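Microcin B17-processing protein McbC (Escherichia coli, PDB 6GRI) is the nitroreductase-family oxidoreductase of the McbBCD microcin synthetase, needed to process the inactive microcin B17 precursor McbA into the active peptide. Local coordinates at the interface of chains A and B and the interface of chains C and B. Sequence-based numbering; all coordinates share one arbitrary frame. Chains: chain A/B, Microcin B17-processing protein McbC; chain C, Microcin B17-processing protein McbB.

Contact 1: the interface of chains A and B. Residues chain A 22-23, 26, 204, 207; chain B 22-23, 26, 204, 207.
A:Phe26 and B:Phe26 lie face to face across the two-fold axis that relates the two McbC chains. Their planes are 9° from parallel and the ring centroids are 3.8 Å apart, a true stack with a modest slip: CD2 of B:Phe26 sits 3.3 Å above the plane of the A:Phe26 ring, toward its rim, and the symmetry returns the same relation the other way round. The two CD2 atoms, one from A:Phe26 and one from B:Phe26, approach to 3.4 Å, while each CB lies near CD1 of the opposite ring. In both chains CG is anti to the backbone N (chi1 176°), which sends the ring away from its own helix and over its twin. A flat apolar side chain suits a place on a symmetry axis, because it can meet its own copy closely without a polar group needing a partner.

A:Tyr207 and B:Tyr207 each close one edge of the opposite ring. CD2 of B:Tyr207 comes up in the plane of the A:Phe26 ring, 3.7 Å from CE2 of A:Phe26, and the side chains cross at about a right angle; A:Tyr207 does the same for B:Phe26. The tyrosine thus offers its aromatic carbons rather than its hydroxyl to the neighbour. Further round the rim, CE1 of A:Phe26 lies 3.9 Å from CA of B:Val23, where the compact valine probably lets this edge of the ring come close to the helix backbone. B:Ile22, through its backbone O, and B:Tyr204 add small areas at the margin. No polar atom bonds across this patch, so shape and apolar burial hold it together.

A:Phe26 and B:Phe26, with A:Ile22, A:Val23, B:Ile22 and B:Val23, belong to helix 17-27 of their chains, each phenylalanine near its C-terminal end. A:Tyr204, A:Tyr207 and their B copies start the long helix 204-228. Each phenylalanine therefore reaches into the partner between two helices, as part of a larger two-fold symmetric McbC interface.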
loop_
_atom_site.group_PDB
_atom_site.type_symbol
_atom_site.label_atom_id
_atom_site.label_comp_id
_atom_site.label_asym_id
_atom_site.label_seq_id
_atom_site.Cartn_x
_atom_site.Cartn_y
_atom_site.Cartn_z
ATOM N N ILE A 22 -5.003 4.693 3.876
ATOM C CA ILE A 22 -4.495 4.065 2.645
ATOM C C ILE A 22 -4.456 5.024 1.429
ATOM O O ILE A 22 -3.511 4.987 0.637
ATOM C CB ILE A 22 -5.296 2.761 2.353
ATOM C CG1 ILE A 22 -4.795 1.652 3.282
ATOM C CG2 ILE A 22 -5.169 2.311 0.907
ATOM C CD1 ILE A 22 -5.760 0.502 3.441
ATOM N N VAL A 23 -5.465 5.888 1.307
ATOM C CA VAL A 23 -5.510 6.910 0.252
ATOM C C VAL A 23 -4.429 7.967 0.464
ATOM O O VAL A 23 -3.778 8.377 -0.496
ATOM C CB VAL A 23 -6.893 7.592 0.185
ATOM C CG1 VAL A 23 -6.903 8.739 -0.813
ATOM C CG2 VAL A 23 -7.976 6.587 -0.187
ATOM N N PHE A 26 -0.891 6.676 -0.244
ATOM C CA PHE A 26 -0.684 6.594 -1.684
ATOM C C PHE A 26 -0.431 7.969 -2.226
ATOM O O PHE A 26 0.561 8.202 -2.886
ATOM C CB PHE A 26 -1.889 5.964 -2.406
ATOM C CG PHE A 26 -1.744 5.951 -3.892
ATOM C CD1 PHE A 26 -0.872 5.070 -4.498
ATOM C CD2 PHE A 26 -2.432 6.854 -4.682
ATOM C CE1 PHE A 26 -0.700 5.065 -5.874
ATOM C CE2 PHE A 26 -2.267 6.857 -6.064
ATOM C CZ PHE A 26 -1.393 5.958 -6.658
ATOM N N TYR A 204 -12.777 4.280 -1.839
ATOM C CA TYR A 204 -11.600 4.447 -2.714
ATOM C C TYR A 204 -11.901 5.088 -4.067
ATOM O O TYR A 204 -11.146 5.917 -4.535
ATOM C CB TYR A 204 -10.914 3.097 -2.927
ATOM C CG TYR A 204 -10.307 2.544 -1.662
ATOM C CD1 TYR A 204 -9.172 3.127 -1.112
ATOM C CD2 TYR A 204 -10.881 1.460 -1.001
ATOM C CE1 TYR A 204 -8.606 2.626 0.048
ATOM C CE2 TYR A 204 -10.328 0.953 0.167
ATOM C CZ TYR A 204 -9.197 1.544 0.684
ATOM O OH TYR A 204 -8.645 1.073 1.840
ATOM N N TYR A 207 -11.728 9.044 -4.469
ATOM C CA TYR A 207 -10.436 9.684 -4.758
ATOM C C TYR A 207 -10.250 9.936 -6.257
ATOM O O TYR A 207 -9.919 11.037 -6.680
ATOM C CB TYR A 207 -9.291 8.800 -4.248
ATOM C CG TYR A 207 -7.932 9.426 -4.410
ATOM C CD1 TYR A 207 -7.518 10.453 -3.572
ATOM C CD2 TYR A 207 -7.065 9.001 -5.396
ATOM C CE1 TYR A 207 -6.269 11.027 -3.710
ATOM C CE2 TYR A 207 -5.817 9.576 -5.543
ATOM C CZ TYR A 207 -5.429 10.589 -4.701
ATOM O OH TYR A 207 -4.198 11.154 -4.856
ATOM N N ILE B 22 2.567 -0.792 -7.408
ATOM C CA ILE B 22 1.964 -0.011 -6.314
ATOM C C ILE B 22 0.774 0.873 -6.766
ATOM O O ILE B 22 -0.222 0.991 -6.048
ATOM C CB ILE B 22 3.070 0.805 -5.580
ATOM C CG1 ILE B 22 3.848 -0.134 -4.655
ATOM C CG2 ILE B 22 2.502 1.961 -4.773
ATOM C CD1 ILE B 22 5.203 0.389 -4.248
ATOM N N VAL B 23 0.876 1.462 -7.959
ATOM C CA VAL B 23 -0.213 2.255 -8.546
ATOM C C VAL B 23 -1.401 1.370 -8.914
ATOM O O VAL B 23 -2.545 1.750 -8.669
ATOM C CB VAL B 23 0.262 3.028 -9.795
ATOM C CG1 VAL B 23 -0.890 3.742 -10.482
ATOM C CG2 VAL B 23 1.341 4.039 -9.430
ATOM N N PHE B 26 -3.323 0.072 -5.863
ATOM C CA PHE B 26 -4.147 1.143 -5.318
ATOM C C PHE B 26 -5.366 1.314 -6.175
ATOM O O PHE B 26 -6.476 1.273 -5.688
ATOM C CB PHE B 26 -3.380 2.475 -5.232
ATOM C CG PHE B 26 -4.227 3.613 -4.762
ATOM C CD1 PHE B 26 -4.603 3.700 -3.438
ATOM C CD2 PHE B 26 -4.697 4.563 -5.651
ATOM C CE1 PHE B 26 -5.416 4.730 -2.990
ATOM C CE2 PHE B 26 -5.512 5.602 -5.212
ATOM C CZ PHE B 26 -5.874 5.680 -3.874
ATOM N N TYR B 204 4.906 8.325 -9.569
ATOM C CA TYR B 204 3.603 8.362 -8.878
ATOM C C TYR B 204 2.743 9.580 -9.207
ATOM O O TYR B 204 1.546 9.458 -9.379
ATOM C CB TYR B 204 3.813 8.275 -7.365
ATOM C CG TYR B 204 4.380 6.949 -6.929
ATOM C CD1 TYR B 204 3.597 5.801 -6.967
ATOM C CD2 TYR B 204 5.702 6.834 -6.505
ATOM C CE1 TYR B 204 4.107 4.578 -6.567
ATOM C CE2 TYR B 204 6.229 5.612 -6.108
ATOM C CZ TYR B 204 5.428 4.493 -6.148
ATOM O OH TYR B 204 5.928 3.278 -5.778
ATOM N N TYR B 207 0.188 9.437 -12.256
ATOM C CA TYR B 207 -1.157 8.883 -12.045
ATOM C C TYR B 207 -2.187 9.983 -11.769
ATOM O O TYR B 207 -3.240 10.037 -12.392
ATOM C CB TYR B 207 -1.138 7.902 -10.867
ATOM C CG TYR B 207 -2.453 7.207 -10.642
ATOM C CD1 TYR B 207 -2.873 6.189 -11.488
ATOM C CD2 TYR B 207 -3.278 7.564 -9.595
ATOM C CE1 TYR B 207 -4.076 5.542 -11.284
ATOM C CE2 TYR B 207 -4.486 6.926 -9.390
ATOM C CZ TYR B 207 -4.879 5.921 -10.240
ATOM O OH TYR B 207 -6.075 5.298 -10.033
#

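Contact 2: the interface of chains C and B. Residues chain C 199, 210, 285; chain B 21, 24-25, 28.
C:Ile285 packs against B:Lys24, B:Asp25 and B:Val28 at the apolar centre of this contact, its two branches reaching different neighbours. CG2 of C:Ile285 meets CG2 of B:Val28 at 3.5 Å and also rests near the backbone carbonyl oxygen of B:Lys24. The other branch of C:Ile285 ends in CD1, 3.8 Å from CB of B:Lys24. CG1 stands between the backbone N and the carbonyl carbon of its own residue (chi1 73°), a torsion that directs the longer arm, with CD1 at its end, toward B:Lys24 and B:Asp25. A branched aliphatic residue fits here because its two branches can touch several neighbours at once, crossing each of them at about a right angle. From B:Lys24 it is the aliphatic stem that supplies the packing surface.

Toward the rim, the small B:Ala21 probably allows C:Arg210 to pass close by: CB of B:Ala21 is 3.6 Å from CG of C:Arg210 and lies over one face of the guanidinium. That arginine meets B:Asp25 tip to tip and grips it side-on, its plane 17° from that of the carboxylate. NE of C:Arg210 donates to OD2 of B:Asp25 at 2.6 Å, nearly straight at the hydrogen (165°), and its NH2 donates to OD1 of B:Asp25 at 3.1 Å. Both carboxylate oxygens use their syn lone pairs, and the paired bonds should limit rotation of the group. C:Arg199 adds a longer salt bridge, NH2 of C:Arg199 to OD2 of B:Asp25 at 3.3 Å. Its guanidinium lies over the face of C:Arg210 opposite B:Ala21; the shared aspartate probably offsets the repulsion between two like charges.

On the McbC side, B:Ala21, B:Lys24 and B:Asp25 occupy helix 17-27, with B:Val28 opening the 3-10 helix 28-30. McbB brings C:Arg199 from helix 193-204, C:Arg210 from a loop, and C:Ile285 from a loop following strand 279-282.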
loop_
_atom_site.group_PDB
_atom_site.type_symbol
_atom_site.label_atom_id
_atom_site.label_comp_id
_atom_site.label_asym_id
_atom_site.label_seq_id
_atom_site.Cartn_x
_atom_site.Cartn_y
_atom_site.Cartn_z
ATOM N N ARG C 199 0.598 -12.925 -5.976
ATOM C CA ARG C 199 0.510 -11.824 -5.008
ATOM C C ARG C 199 1.033 -12.258 -3.638
ATOM O O ARG C 199 1.840 -11.553 -3.030
ATOM C CB ARG C 199 -0.933 -11.312 -4.872
ATOM C CG ARG C 199 -1.092 -10.016 -4.094
ATOM C CD ARG C 199 -0.649 -8.818 -4.913
ATOM N NE ARG C 199 -0.533 -7.593 -4.115
ATOM C CZ ARG C 199 0.433 -7.328 -3.227
ATOM N NH1 ARG C 199 1.415 -8.198 -2.965
ATOM N NH2 ARG C 199 0.417 -6.170 -2.582
ATOM N N ARG C 210 7.849 -4.420 -3.461
ATOM C CA ARG C 210 6.554 -4.927 -3.950
ATOM C C ARG C 210 6.688 -5.822 -5.194
ATOM O O ARG C 210 6.129 -6.930 -5.245
ATOM C CB ARG C 210 5.610 -3.746 -4.239
ATOM C CG ARG C 210 4.345 -4.072 -5.028
ATOM C CD ARG C 210 3.471 -5.063 -4.308
ATOM N NE ARG C 210 2.332 -5.434 -5.133
ATOM C CZ ARG C 210 2.327 -6.389 -6.057
ATOM N NH1 ARG C 210 3.412 -7.114 -6.301
ATOM N NH2 ARG C 210 1.211 -6.624 -6.741
ATOM N N ILE C 285 -4.594 -7.541 -8.182
ATOM C CA ILE C 285 -4.410 -7.251 -9.610
ATOM C C ILE C 285 -4.033 -8.486 -10.450
ATOM O O ILE C 285 -3.536 -9.492 -9.935
ATOM C CB ILE C 285 -3.366 -6.145 -9.856
ATOM C CG1 ILE C 285 -1.922 -6.620 -9.618
ATOM C CG2 ILE C 285 -3.679 -4.920 -8.997
ATOM C CD1 ILE C 285 -0.884 -5.532 -9.853
ATOM N N ALA B 21 3.436 -1.611 -10.047
ATOM C CA ALA B 21 2.727 -2.512 -9.139
ATOM C C ALA B 21 1.931 -1.771 -8.052
ATOM O O ALA B 21 0.776 -2.093 -7.811
ATOM C CB ALA B 21 3.715 -3.462 -8.489
ATOM N N LYS B 24 -1.133 0.209 -9.517
ATOM C CA LYS B 24 -2.184 -0.748 -9.870
ATOM C C LYS B 24 -2.892 -1.319 -8.637
ATOM O O LYS B 24 -4.115 -1.357 -8.612
ATOM C CB LYS B 24 -1.616 -1.909 -10.682
ATOM C CG LYS B 24 -1.273 -1.618 -12.136
ATOM C CD LYS B 24 -0.512 -2.808 -12.695
ATOM C CE LYS B 24 -0.568 -2.864 -14.207
ATOM N NZ LYS B 24 -0.072 -4.173 -14.719
ATOM N N ASP B 25 -2.124 -1.767 -7.633
ATOM C CA ASP B 25 -2.671 -2.220 -6.322
ATOM C C ASP B 25 -3.622 -1.219 -5.691
ATOM O O ASP B 25 -4.574 -1.618 -5.023
ATOM C CB ASP B 25 -1.582 -2.437 -5.281
ATOM C CG ASP B 25 -0.652 -3.578 -5.610
ATOM O OD1 ASP B 25 -0.872 -4.300 -6.609
ATOM O OD2 ASP B 25 0.331 -3.746 -4.847
ATOM N N VAL B 28 -7.013 -0.595 -8.085
ATOM C CA VAL B 28 -7.983 -1.695 -7.993
ATOM C C VAL B 28 -8.898 -1.643 -6.746
ATOM O O VAL B 28 -9.974 -2.273 -6.722
ATOM C CB VAL B 28 -7.236 -3.053 -8.144
ATOM C CG1 VAL B 28 -8.121 -4.238 -7.829
ATOM C CG2 VAL B 28 -6.710 -3.187 -9.571
#

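The C-alpha centres of contact 1 and contact 2 are about 10 Å apart, and helix 17-27 of chain B serves both. In contact 1, B:Phe26, with the backbone of B:Ile22 and B:Val23, faces the other McbC chain, whereas B:Ala21, B:Lys24 and B:Asp25 point to McbB in contact 2. One short helix therefore joins the McbC pair to a McbB subunit, its neighbouring faces serving different partners. Such closeness could let movement at either interface be felt at the other, although the structure alone does not show this.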